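Local coordinates for protein MerB2 (Bacillus megaterium, PDB 5C17) that probably cleaves the carbon-mercury bond of organomercurial compounds, as an alkylmercury lyase of the MerB family, and here holds a mercury(II) ion, at residues A[147-152]-A[166-171]; A[108-113]-A[196-201]; A[80-85]-A[96-101]; A[128-133]-A[142-147]. All blocks are in the same frame, centred on the assembly; numbering follows the deposited sequence.

Contact 1. Residues A[147-152]-A[166-171]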
# COMPACT_ATOMS: atom_id res chain seq x y z
N THR A 147 3.03 -9.82 16.74
CA THR A 147 3.22 -9.42 15.36
C THR A 147 3.76 -8.00 15.25
O THR A 147 3.30 -7.08 15.93
CB THR A 147 1.90 -9.55 14.60
OG1 THR A 147 1.52 -10.92 14.51
CG2 THR A 147 2.00 -9.02 13.17
N VAL A 148 4.74 -7.83 14.37
CA VAL A 148 5.38 -6.56 14.10
C VAL A 148 5.63 -6.43 12.60
O VAL A 148 5.42 -7.39 11.85
CB VAL A 148 6.71 -6.40 14.87
CG1 VAL A 148 6.46 -6.27 16.38
CG2 VAL A 148 7.64 -7.57 14.55
N ILE A 149 6.06 -5.26 12.17
CA ILE A 149 6.37 -4.99 10.77
C ILE A 149 7.83 -4.60 10.62
O ILE A 149 8.38 -3.89 11.47
CB ILE A 149 5.46 -3.87 10.24
CG1 ILE A 149 4.04 -4.41 10.10
CG2 ILE A 149 5.97 -3.31 8.90
CD1 ILE A 149 2.98 -3.35 9.79
N TRP A 150 8.45 -5.09 9.55
CA TRP A 150 9.78 -4.69 9.15
C TRP A 150 9.64 -3.72 7.99
O TRP A 150 9.01 -4.05 6.99
CB TRP A 150 10.57 -5.91 8.71
CG TRP A 150 11.89 -5.63 8.08
CD1 TRP A 150 12.16 -5.56 6.75
CD2 TRP A 150 13.12 -5.40 8.75
NE1 TRP A 150 13.48 -5.29 6.55
CE2 TRP A 150 14.10 -5.20 7.76
CE3 TRP A 150 13.49 -5.34 10.10
CZ2 TRP A 150 15.43 -4.93 8.07
CZ3 TRP A 150 14.81 -5.09 10.40
CH2 TRP A 150 15.77 -4.89 9.39
N THR A 151 10.23 -2.54 8.13
CA THR A 151 10.17 -1.50 7.12
C THR A 151 11.58 -1.07 6.72
O THR A 151 12.55 -1.35 7.43
CB THR A 151 9.35 -0.30 7.61
OG1 THR A 151 9.12 0.59 6.52
CG2 THR A 151 10.04 0.44 8.73
N VAL A 152 11.67 -0.42 5.57
CA VAL A 152 12.93 0.08 5.06
C VAL A 152 12.80 1.57 4.80
O VAL A 152 11.69 2.10 4.72
CB VAL A 152 13.36 -0.65 3.76
CG1 VAL A 152 13.59 -2.12 4.04
CG2 VAL A 152 12.34 -0.46 2.63
N LYS A 166 8.12 -4.92 -1.76
CA LYS A 166 8.67 -6.27 -1.64
C LYS A 166 9.71 -6.39 -0.52
O LYS A 166 10.11 -7.50 -0.17
CB LYS A 166 9.30 -6.74 -2.96
CG LYS A 166 8.32 -6.96 -4.11
CD LYS A 166 9.04 -7.31 -5.43
CE LYS A 166 9.77 -8.66 -5.41
NZ LYS A 166 10.42 -8.96 -6.71
N GLN A 167 10.13 -5.27 0.03
CA GLN A 167 11.13 -5.24 1.11
C GLN A 167 10.52 -5.06 2.50
O GLN A 167 11.23 -5.09 3.50
CB GLN A 167 12.12 -4.10 0.86
CG GLN A 167 12.91 -4.23 -0.45
CD GLN A 167 13.73 -2.98 -0.72
OE1 GLN A 167 13.49 -2.28 -1.70
NE2 GLN A 167 14.68 -2.69 0.16
N ILE A 168 9.20 -4.89 2.56
CA ILE A 168 8.46 -4.69 3.79
C ILE A 168 7.76 -6.01 4.11
O ILE A 168 7.26 -6.63 3.25
CB ILE A 168 7.44 -3.56 3.61
CG1 ILE A 168 8.16 -2.21 3.41
CG2 ILE A 168 6.38 -3.55 4.72
CD1 ILE A 168 7.30 -1.12 2.85
N HIS A 169 7.78 -6.38 5.38
CA HIS A 169 7.24 -7.65 5.82
C HIS A 169 6.55 -7.59 7.18
O HIS A 169 6.79 -6.75 8.00
CB HIS A 169 8.41 -8.64 5.99
CG HIS A 169 9.31 -8.75 4.81
ND1 HIS A 169 8.89 -9.23 3.59
CD2 HIS A 169 10.61 -8.44 4.67
CE1 HIS A 169 9.90 -9.19 2.75
NE2 HIS A 169 10.94 -8.71 3.38
N TYR A 170 5.65 -8.54 7.35
CA TYR A 170 5.08 -8.90 8.64
C TYR A 170 6.01 -9.98 9.20
O TYR A 170 6.46 -10.84 8.51
CB TYR A 170 3.68 -9.51 8.56
CG TYR A 170 2.49 -8.55 8.72
CD1 TYR A 170 2.30 -7.79 9.85
CD2 TYR A 170 1.53 -8.46 7.74
CE1 TYR A 170 1.22 -6.98 9.99
CE2 TYR A 170 0.45 -7.63 7.87
CZ TYR A 170 0.30 -6.88 9.00
OH TYR A 170 -0.75 -6.06 9.21
N PHE A 171 6.25 -9.90 10.49
CA PHE A 171 6.94 -10.92 11.26
C PHE A 171 6.06 -11.30 12.46
O PHE A 171 5.45 -10.47 13.11
CB PHE A 171 8.37 -10.56 11.70
CG PHE A 171 9.34 -10.56 10.56
CD1 PHE A 171 9.72 -11.74 9.96
CD2 PHE A 171 9.84 -9.37 10.03
CE1 PHE A 171 10.57 -11.75 8.89
CE2 PHE A 171 10.72 -9.38 8.95
CZ PHE A 171 11.07 -10.58 8.39
O HOH W 1 13.86 -5.70 3.60
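Ile149 and Tyr170 meet on one side of the strand pair, and Trp150 and Phe171 on the other. CG1 of Ile149 lies 3.8 Å from CD1 of Tyr170 and equally near its CE1. It gets there with CG1 beside the backbone N and anti to the carbonyl carbon (chi1 -71°). CG2 of Thr147 comes to the same ring atoms, 3.6 Å from CD1 of Tyr170. An alanine at Ile149 would probably open a gap beside the Tyr170 ring, where CG1 and CD1 now lie, and against CG2 of Ile168, which CG2 of Ile149 meets. On the other side, CB of Trp150 sits at the edge of the Phe171 ring, 3.5 Å from CE2 of Phe171. The two side chains run side by side, and Trp180 of helix 174-183 packs on both rings. The strands 148-151 and 169-171 are antiparallel and belong to a three-stranded sheet, with 148-151 in the middle and 190-192 on its other side. Val148 with Phe171 and Trp150 with His169 are hydrogen-bonded pairs. The four backbone bonds are 2.8 to 3.1 Å long between N and O of these partners. The His169 ring is nearly parallel to the five-membered ring of Trp150, but the two are slid apart and barely overlap. Further out, the carbonyl O of Gln167 lies at the indole edge, 3.4 Å from CD1 of Trp150. One water accepts from NE1 of Trp150 and donates to O of Gln167. Tyr170 OH bonds to OG1 of Thr106, across in helix 103-113.

Contact 2. Residues A[108-113]-A[196-201]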
# COMPACT_ATOMS: atom_id res chain seq x y z
N GLU A 108 -2.43 0.92 6.87
CA GLU A 108 -2.61 2.30 6.46
C GLU A 108 -3.84 2.47 5.57
O GLU A 108 -4.47 3.52 5.60
CB GLU A 108 -1.35 2.91 5.86
CG GLU A 108 -1.18 2.71 4.42
CD GLU A 108 0.03 3.41 3.85
OE1 GLU A 108 0.85 3.95 4.62
OE2 GLU A 108 0.17 3.43 2.61
N LEU A 109 -4.20 1.44 4.80
CA LEU A 109 -5.40 1.53 3.97
C LEU A 109 -6.67 1.59 4.82
O LEU A 109 -7.65 2.20 4.42
CB LEU A 109 -5.43 0.39 2.96
CG LEU A 109 -4.40 0.46 1.84
CD1 LEU A 109 -4.32 -0.85 1.09
CD2 LEU A 109 -4.72 1.60 0.89
N SER A 110 -6.67 0.94 5.97
CA SER A 110 -7.82 1.00 6.87
C SER A 110 -8.08 2.45 7.26
O SER A 110 -9.21 2.95 7.19
CB SER A 110 -7.57 0.16 8.13
OG SER A 110 -8.63 0.30 9.07
N THR A 111 -7.02 3.14 7.65
CA THR A 111 -7.10 4.54 8.03
C THR A 111 -7.47 5.41 6.85
O THR A 111 -8.37 6.24 6.94
CB THR A 111 -5.77 4.98 8.62
OG1 THR A 111 -5.50 4.15 9.75
CG2 THR A 111 -5.80 6.46 9.03
N ALA A 112 -6.80 5.20 5.72
CA ALA A 112 -7.02 6.06 4.56
C ALA A 112 -8.44 5.93 4.01
O ALA A 112 -9.04 6.91 3.58
CB ALA A 112 -6.00 5.75 3.48
N LEU A 113 -8.98 4.71 4.02
CA LEU A 113 -10.31 4.44 3.48
C LEU A 113 -11.41 4.59 4.52
O LEU A 113 -12.60 4.45 4.18
CB LEU A 113 -10.35 3.04 2.86
CG LEU A 113 -9.47 2.84 1.64
CD1 LEU A 113 -9.40 1.36 1.26
CD2 LEU A 113 -9.99 3.67 0.47
N GLN A 196 1.70 2.17 14.71
CA GLN A 196 2.38 3.15 13.86
C GLN A 196 1.94 3.00 12.39
O GLN A 196 1.73 4.00 11.70
CB GLN A 196 3.91 3.02 14.00
CG GLN A 196 4.41 3.44 15.39
CD GLN A 196 5.77 2.87 15.85
OE1 GLN A 196 6.45 2.07 15.17
NE2 GLN A 196 6.18 3.30 17.04
N ALA A 197 1.78 1.77 11.92
CA ALA A 197 1.36 1.56 10.53
C ALA A 197 -0.04 2.12 10.30
O ALA A 197 -0.31 2.71 9.26
CB ALA A 197 1.42 0.09 10.17
N LEU A 198 -0.92 1.96 11.28
CA LEU A 198 -2.25 2.56 11.17
C LEU A 198 -2.16 4.06 10.98
O LEU A 198 -2.86 4.63 10.15
CB LEU A 198 -3.09 2.25 12.40
CG LEU A 198 -3.80 0.91 12.41
CD1 LEU A 198 -4.37 0.63 13.79
CD2 LEU A 198 -4.91 0.89 11.37
N SER A 199 -1.29 4.69 11.75
CA SER A 199 -1.18 6.15 11.69
C SER A 199 -0.63 6.62 10.34
O SER A 199 -0.87 7.76 9.94
CB SER A 199 -0.30 6.66 12.83
OG SER A 199 1.05 6.50 12.51
N PHE A 200 0.08 5.76 9.62
CA PHE A 200 0.61 6.14 8.33
C PHE A 200 -0.50 6.51 7.33
O PHE A 200 -0.27 7.25 6.40
CB PHE A 200 1.45 5.02 7.73
CG PHE A 200 2.88 4.99 8.19
CD1 PHE A 200 3.29 5.60 9.37
CD2 PHE A 200 3.83 4.36 7.42
CE1 PHE A 200 4.63 5.57 9.76
CE2 PHE A 200 5.17 4.31 7.81
CZ PHE A 200 5.56 4.92 8.97
N GLY A 201 -1.70 5.99 7.54
CA GLY A 201 -2.81 6.31 6.66
C GLY A 201 -3.15 7.78 6.68
O GLY A 201 -3.73 8.29 5.73
O HOH W 2 1.43 6.47 4.31
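Glu108 and Gly201 bring the two helices together, with their CA atoms 4.0 Å apart. The axes of 108-113 and 196-201 approach to 6.6 Å, and their directions differ by 35°. Such a close approach depends on Gly201: a CB there would run into CB of Thr111 and O of Glu108. CA of Gly201 instead lies 3.4 Å from O of Glu108, in a CA-H...O contact. Thr111 points toward the other helix. Its OG1 donates to O of Leu198 at 2.7 Å, and CG2 packs on C of Gly201. O of Leu198 also accepts from N of Gly201, and the two donors reach it from opposite faces of its plane. A valine in place of Thr111 would probably leave this oxygen with the bond from Gly201 but without its link between the helices. CD2 of Leu198 reaches back to 3.7 Å from OG1 of Thr111. Extended beyond CG, Glu108 carries its OE1 to 3.3 Å from CB of Phe200, near the plane of the Phe200 ring and on its edge side. A water donates to both OE1 of Glu108 and O of Phe200, joining the buried carboxylate to the second helix. Tyr11 and Leu204 also touch the Glu108 side chain. This is close glycine-mediated helix packing, and it lies beside the metal site: the side chain of Glu108 comes within about 6 Å of the mercury ion bound by Cys102 and Cys165.

Contact 3. Residues A[80-85]-A[96-101]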
# COMPACT_ATOMS: atom_id res chain seq x y z
N LEU A 80 -1.43 2.51 -5.12
CA LEU A 80 -1.09 3.04 -3.80
C LEU A 80 -1.27 2.01 -2.70
O LEU A 80 -1.72 2.34 -1.60
CB LEU A 80 -1.89 4.31 -3.49
CG LEU A 80 -1.78 5.42 -4.54
CD1 LEU A 80 -2.62 6.58 -4.16
CD2 LEU A 80 -0.36 5.89 -4.75
N GLY A 81 -0.91 0.76 -3.00
CA GLY A 81 -0.93 -0.32 -2.01
C GLY A 81 -2.17 -1.20 -2.03
O GLY A 81 -2.18 -2.26 -1.42
N LEU A 82 -3.22 -0.75 -2.71
CA LEU A 82 -4.49 -1.45 -2.74
C LEU A 82 -4.64 -2.19 -4.07
O LEU A 82 -4.35 -1.63 -5.12
CB LEU A 82 -5.62 -0.42 -2.59
CG LEU A 82 -7.04 -0.96 -2.50
CD1 LEU A 82 -7.24 -1.82 -1.26
CD2 LEU A 82 -8.04 0.20 -2.53
N SER A 83 -5.14 -3.42 -4.03
CA SER A 83 -5.17 -4.29 -5.20
C SER A 83 -6.45 -5.12 -5.27
O SER A 83 -6.92 -5.66 -4.27
CB SER A 83 -3.98 -5.26 -5.13
OG SER A 83 -3.95 -6.13 -6.24
N ILE A 84 -7.00 -5.24 -6.48
CA ILE A 84 -8.08 -6.19 -6.65
C ILE A 84 -7.54 -7.59 -6.92
O ILE A 84 -8.24 -8.57 -6.66
CB ILE A 84 -9.12 -5.76 -7.73
CG1 ILE A 84 -8.49 -5.67 -9.12
CG2 ILE A 84 -9.72 -4.44 -7.33
CD1 ILE A 84 -9.51 -5.43 -10.23
N ILE A 85 -6.30 -7.71 -7.39
CA ILE A 85 -5.72 -9.02 -7.68
C ILE A 85 -4.91 -9.52 -6.48
O ILE A 85 -4.40 -8.72 -5.68
CB ILE A 85 -4.88 -9.03 -8.98
CG1 ILE A 85 -3.74 -8.02 -8.92
CG2 ILE A 85 -5.80 -8.76 -10.19
CD1 ILE A 85 -2.71 -8.18 -10.06
N ARG A 96 -16.01 -6.23 0.81
CA ARG A 96 -15.35 -7.00 -0.24
C ARG A 96 -13.95 -7.44 0.14
O ARG A 96 -13.30 -6.87 1.03
CB ARG A 96 -15.31 -6.23 -1.55
CG ARG A 96 -14.82 -4.83 -1.42
CD ARG A 96 -14.73 -4.14 -2.79
NE ARG A 96 -15.93 -4.31 -3.60
CZ ARG A 96 -16.98 -3.50 -3.59
NH1 ARG A 96 -18.02 -3.75 -4.37
NH2 ARG A 96 -17.01 -2.44 -2.79
N THR A 97 -13.49 -8.46 -0.56
CA THR A 97 -12.16 -8.99 -0.36
C THR A 97 -11.21 -8.36 -1.36
O THR A 97 -11.31 -8.58 -2.56
CB THR A 97 -12.14 -10.49 -0.54
OG1 THR A 97 -13.04 -11.09 0.39
CG2 THR A 97 -10.74 -11.01 -0.29
N LEU A 98 -10.30 -7.56 -0.84
CA LEU A 98 -9.26 -6.93 -1.62
C LEU A 98 -7.90 -7.38 -1.09
O LEU A 98 -7.83 -8.26 -0.22
CB LEU A 98 -9.42 -5.40 -1.56
CG LEU A 98 -10.72 -4.85 -2.16
CD1 LEU A 98 -10.95 -3.39 -1.79
CD2 LEU A 98 -10.70 -4.98 -3.67
N PHE A 99 -6.84 -6.80 -1.62
CA PHE A 99 -5.49 -7.20 -1.24
C PHE A 99 -4.62 -5.98 -1.09
O PHE A 99 -4.95 -4.91 -1.60
CB PHE A 99 -4.92 -8.15 -2.30
CG PHE A 99 -5.74 -9.37 -2.49
CD1 PHE A 99 -6.78 -9.39 -3.41
CD2 PHE A 99 -5.51 -10.52 -1.74
CE1 PHE A 99 -7.56 -10.52 -3.58
CE2 PHE A 99 -6.29 -11.66 -1.92
CZ PHE A 99 -7.31 -11.65 -2.84
N ALA A 100 -3.53 -6.14 -0.35
CA ALA A 100 -2.59 -5.05 -0.15
C ALA A 100 -1.20 -5.44 -0.61
O ALA A 100 -0.80 -6.61 -0.50
CB ALA A 100 -2.54 -4.65 1.32
N TRP A 101 -0.43 -4.46 -1.07
CA TRP A 101 0.91 -4.73 -1.59
C TRP A 101 1.92 -5.12 -0.51
O TRP A 101 2.92 -5.76 -0.82
CB TRP A 101 1.45 -3.54 -2.36
CG TRP A 101 0.73 -3.26 -3.64
CD1 TRP A 101 -0.17 -4.07 -4.28
CD2 TRP A 101 0.84 -2.08 -4.43
NE1 TRP A 101 -0.62 -3.46 -5.43
CE2 TRP A 101 -0.01 -2.24 -5.55
CE3 TRP A 101 1.60 -0.92 -4.33
CZ2 TRP A 101 -0.15 -1.26 -6.52
CZ3 TRP A 101 1.47 0.05 -5.30
CH2 TRP A 101 0.61 -0.13 -6.38
O HOH W 3 -1.84 -4.88 -7.64
O HOH W 4 -10.66 -8.50 -5.19
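Trp101 lays one face of its indole over the backbone of Gly81. N of Gly81 stands 3.3 Å above the ring plane, toward the rim, and C of Leu80 lies over the same face. Trp160 and Ala161 of helix 160-164 also touch this side chain. CB of Ser83 lies 3.8 Å from NE1 of Trp101. The Phe99 ring meets main-chain oxygens. O of Ser83 lies in its plane at the edge, and O of Ile85 approaches obliquely, 3.4 Å from CD1 of Phe99. A water accepts from NE1 of Trp101 and donates to OG of Ser83, bridging the two segments. The same OG donates to O of Ile85 at 2.7 Å, which ties the chain back on itself just after strand 82-83. Leu98 supplies the apolar part on another side: its CD1 is 4.1 Å from CD1 of Leu82, and the two side chains cross obliquely. Two backbone bonds join Ser83 and Phe99, each 2.9 Å between N and O. A third runs from N of Trp101 to O of Gly81 at 2.8 Å. Gly81 has a positive phi of 97°, where a CB would press on the carbonyl O of Leu80. The pair is an antiparallel join of strands 82-83 and 96-100 in the eight-stranded sheet, and strand 96-100 leads through Trp101 to Cys102, a ligand of the mercury ion.

Contact 4. Residues A[128-133]-A[142-147]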
# COMPACT_ATOMS: atom_id res chain seq x y z
N GLU A 128 3.87 -18.81 9.09
CA GLU A 128 2.63 -19.01 9.83
C GLU A 128 1.62 -17.90 9.50
O GLU A 128 2.00 -16.81 9.07
CB GLU A 128 2.91 -19.03 11.33
CG GLU A 128 3.19 -17.68 11.95
CD GLU A 128 3.74 -17.84 13.35
OE1 GLU A 128 2.95 -17.79 14.31
OE2 GLU A 128 4.96 -18.06 13.48
N PRO A 129 0.32 -18.18 9.71
CA PRO A 129 -0.68 -17.16 9.41
C PRO A 129 -0.67 -16.03 10.44
O PRO A 129 -0.44 -16.26 11.62
CB PRO A 129 -2.00 -17.94 9.45
CG PRO A 129 -1.71 -19.10 10.35
CD PRO A 129 -0.29 -19.46 10.13
N ILE A 130 -0.95 -14.82 9.96
CA ILE A 130 -1.10 -13.63 10.78
C ILE A 130 -2.50 -13.08 10.54
O ILE A 130 -2.94 -12.99 9.39
CB ILE A 130 -0.03 -12.59 10.40
CG1 ILE A 130 1.34 -13.15 10.83
CG2 ILE A 130 -0.33 -11.20 11.01
CD1 ILE A 130 2.47 -12.29 10.56
N GLU A 131 -3.21 -12.77 11.62
CA GLU A 131 -4.54 -12.19 11.55
C GLU A 131 -4.58 -10.93 12.40
O GLU A 131 -4.16 -10.95 13.56
CB GLU A 131 -5.61 -13.18 12.01
CG GLU A 131 -5.67 -14.40 11.11
CD GLU A 131 -6.96 -15.19 11.25
OE1 GLU A 131 -7.28 -15.97 10.33
OE2 GLU A 131 -7.67 -15.04 12.28
N VAL A 132 -5.08 -9.86 11.82
CA VAL A 132 -5.21 -8.58 12.51
C VAL A 132 -6.57 -8.01 12.14
O VAL A 132 -6.96 -8.06 10.98
CB VAL A 132 -4.13 -7.57 12.08
CG1 VAL A 132 -4.31 -6.26 12.81
CG2 VAL A 132 -2.73 -8.13 12.35
N THR A 133 -7.30 -7.48 13.11
CA THR A 133 -8.52 -6.74 12.79
C THR A 133 -8.47 -5.36 13.42
O THR A 133 -7.82 -5.14 14.45
CB THR A 133 -9.81 -7.47 13.22
OG1 THR A 133 -9.85 -7.57 14.64
CG2 THR A 133 -9.89 -8.87 12.62
N THR A 142 -5.16 -9.55 17.16
CA THR A 142 -3.83 -9.63 16.57
C THR A 142 -3.25 -10.96 16.98
O THR A 142 -2.97 -11.19 18.15
CB THR A 142 -2.90 -8.48 17.05
OG1 THR A 142 -3.44 -7.22 16.66
CG2 THR A 142 -1.51 -8.61 16.47
N THR A 143 -3.08 -11.85 16.01
CA THR A 143 -2.49 -13.15 16.27
C THR A 143 -1.44 -13.44 15.21
O THR A 143 -1.72 -13.32 14.02
CB THR A 143 -3.53 -14.28 16.28
OG1 THR A 143 -4.16 -14.40 15.00
CG2 THR A 143 -4.57 -14.04 17.34
N PRO A 144 -0.23 -13.82 15.64
CA PRO A 144 0.25 -13.86 17.02
C PRO A 144 0.25 -12.47 17.67
O PRO A 144 0.36 -11.47 16.98
CB PRO A 144 1.68 -14.36 16.89
CG PRO A 144 1.76 -15.00 15.58
CD PRO A 144 0.82 -14.27 14.70
N ASP A 145 0.12 -12.43 18.99
CA ASP A 145 0.02 -11.15 19.68
C ASP A 145 1.29 -10.30 19.51
O ASP A 145 1.23 -9.07 19.62
CB ASP A 145 -0.33 -11.32 21.17
CG ASP A 145 0.61 -12.26 21.92
OD1 ASP A 145 1.66 -12.66 21.38
OD2 ASP A 145 0.28 -12.60 23.08
N SER A 146 2.40 -10.96 19.20
CA SER A 146 3.71 -10.31 19.04
C SER A 146 4.03 -9.82 17.62
O SER A 146 5.16 -9.40 17.33
CB SER A 146 4.79 -11.30 19.48
OG SER A 146 4.58 -12.57 18.88
N THR A 147 3.03 -9.82 16.74
CA THR A 147 3.22 -9.42 15.36
C THR A 147 3.76 -8.00 15.25
O THR A 147 3.30 -7.08 15.93
CB THR A 147 1.90 -9.55 14.60
OG1 THR A 147 1.52 -10.92 14.51
CG2 THR A 147 2.00 -9.02 13.17
O HOH W 5 -2.88 -16.10 13.20
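Glu131 and Thr143 pair across a beta hairpin, made by strands 129-135 and 138-143 at one end of the eight-stranded antiparallel sheet. They form a hydrogen-bonded pair. N of Glu131 gives to O of Thr143 at 2.9 Å, and N of Thr143 gives to O of Glu131 at 2.8 Å, both nearly along the C=O axis. Val132 with Thr142 is the neighbouring non-hydrogen-bonded pair. Among the polar side chains, OG1 of Thr143 lies beside CB of Glu131. The carboxylate of Glu131 makes a salt bridge with Lys141. A water joins OG1 of Thr143 to O of Pro129, to which it donates. The apolar contacts gather round Ile130. Its CG1 lies 4.1 Å from CD of Pro144, the two side chains crossing at about a right angle. Its CG2 meets CG2 of Thr147 tip to tip at 3.9 Å. The peptide bond before Pro144 is cis, and a type I turn follows from Pro144 to Thr147. O of Pro144 accepts from both N and OG1 of Thr147, which holds the turn closed. OE2 of Glu128 hydrogen-bonds to OG1 of Thr126. Glu128 and Pro144 meet tip to tip, with OE1 of Glu128 3.3 Å from CG of Pro144.

In the fold
From the N terminus, contact 3 closes first, over the short loop that holds strand 89-93. Helix 103-113 follows, and its part 108-113 opens contact 2, which closes only at 196-201 near the C terminus. Contacts 4 and 1 are nested inside that long loop, one after the other. Contact 4 closes the hairpin at the end of the eight-stranded sheet that contact 3 also joins. The chain then passes through Thr147, shared by both, into the three-stranded sheet of contact 1. Ile130 packs on Tyr170 between these two. Ile149 touches Ala197 of contact 2, and Leu109 packs on Gly81 and Leu82 of contact 3, so the helix pair touches both sheets.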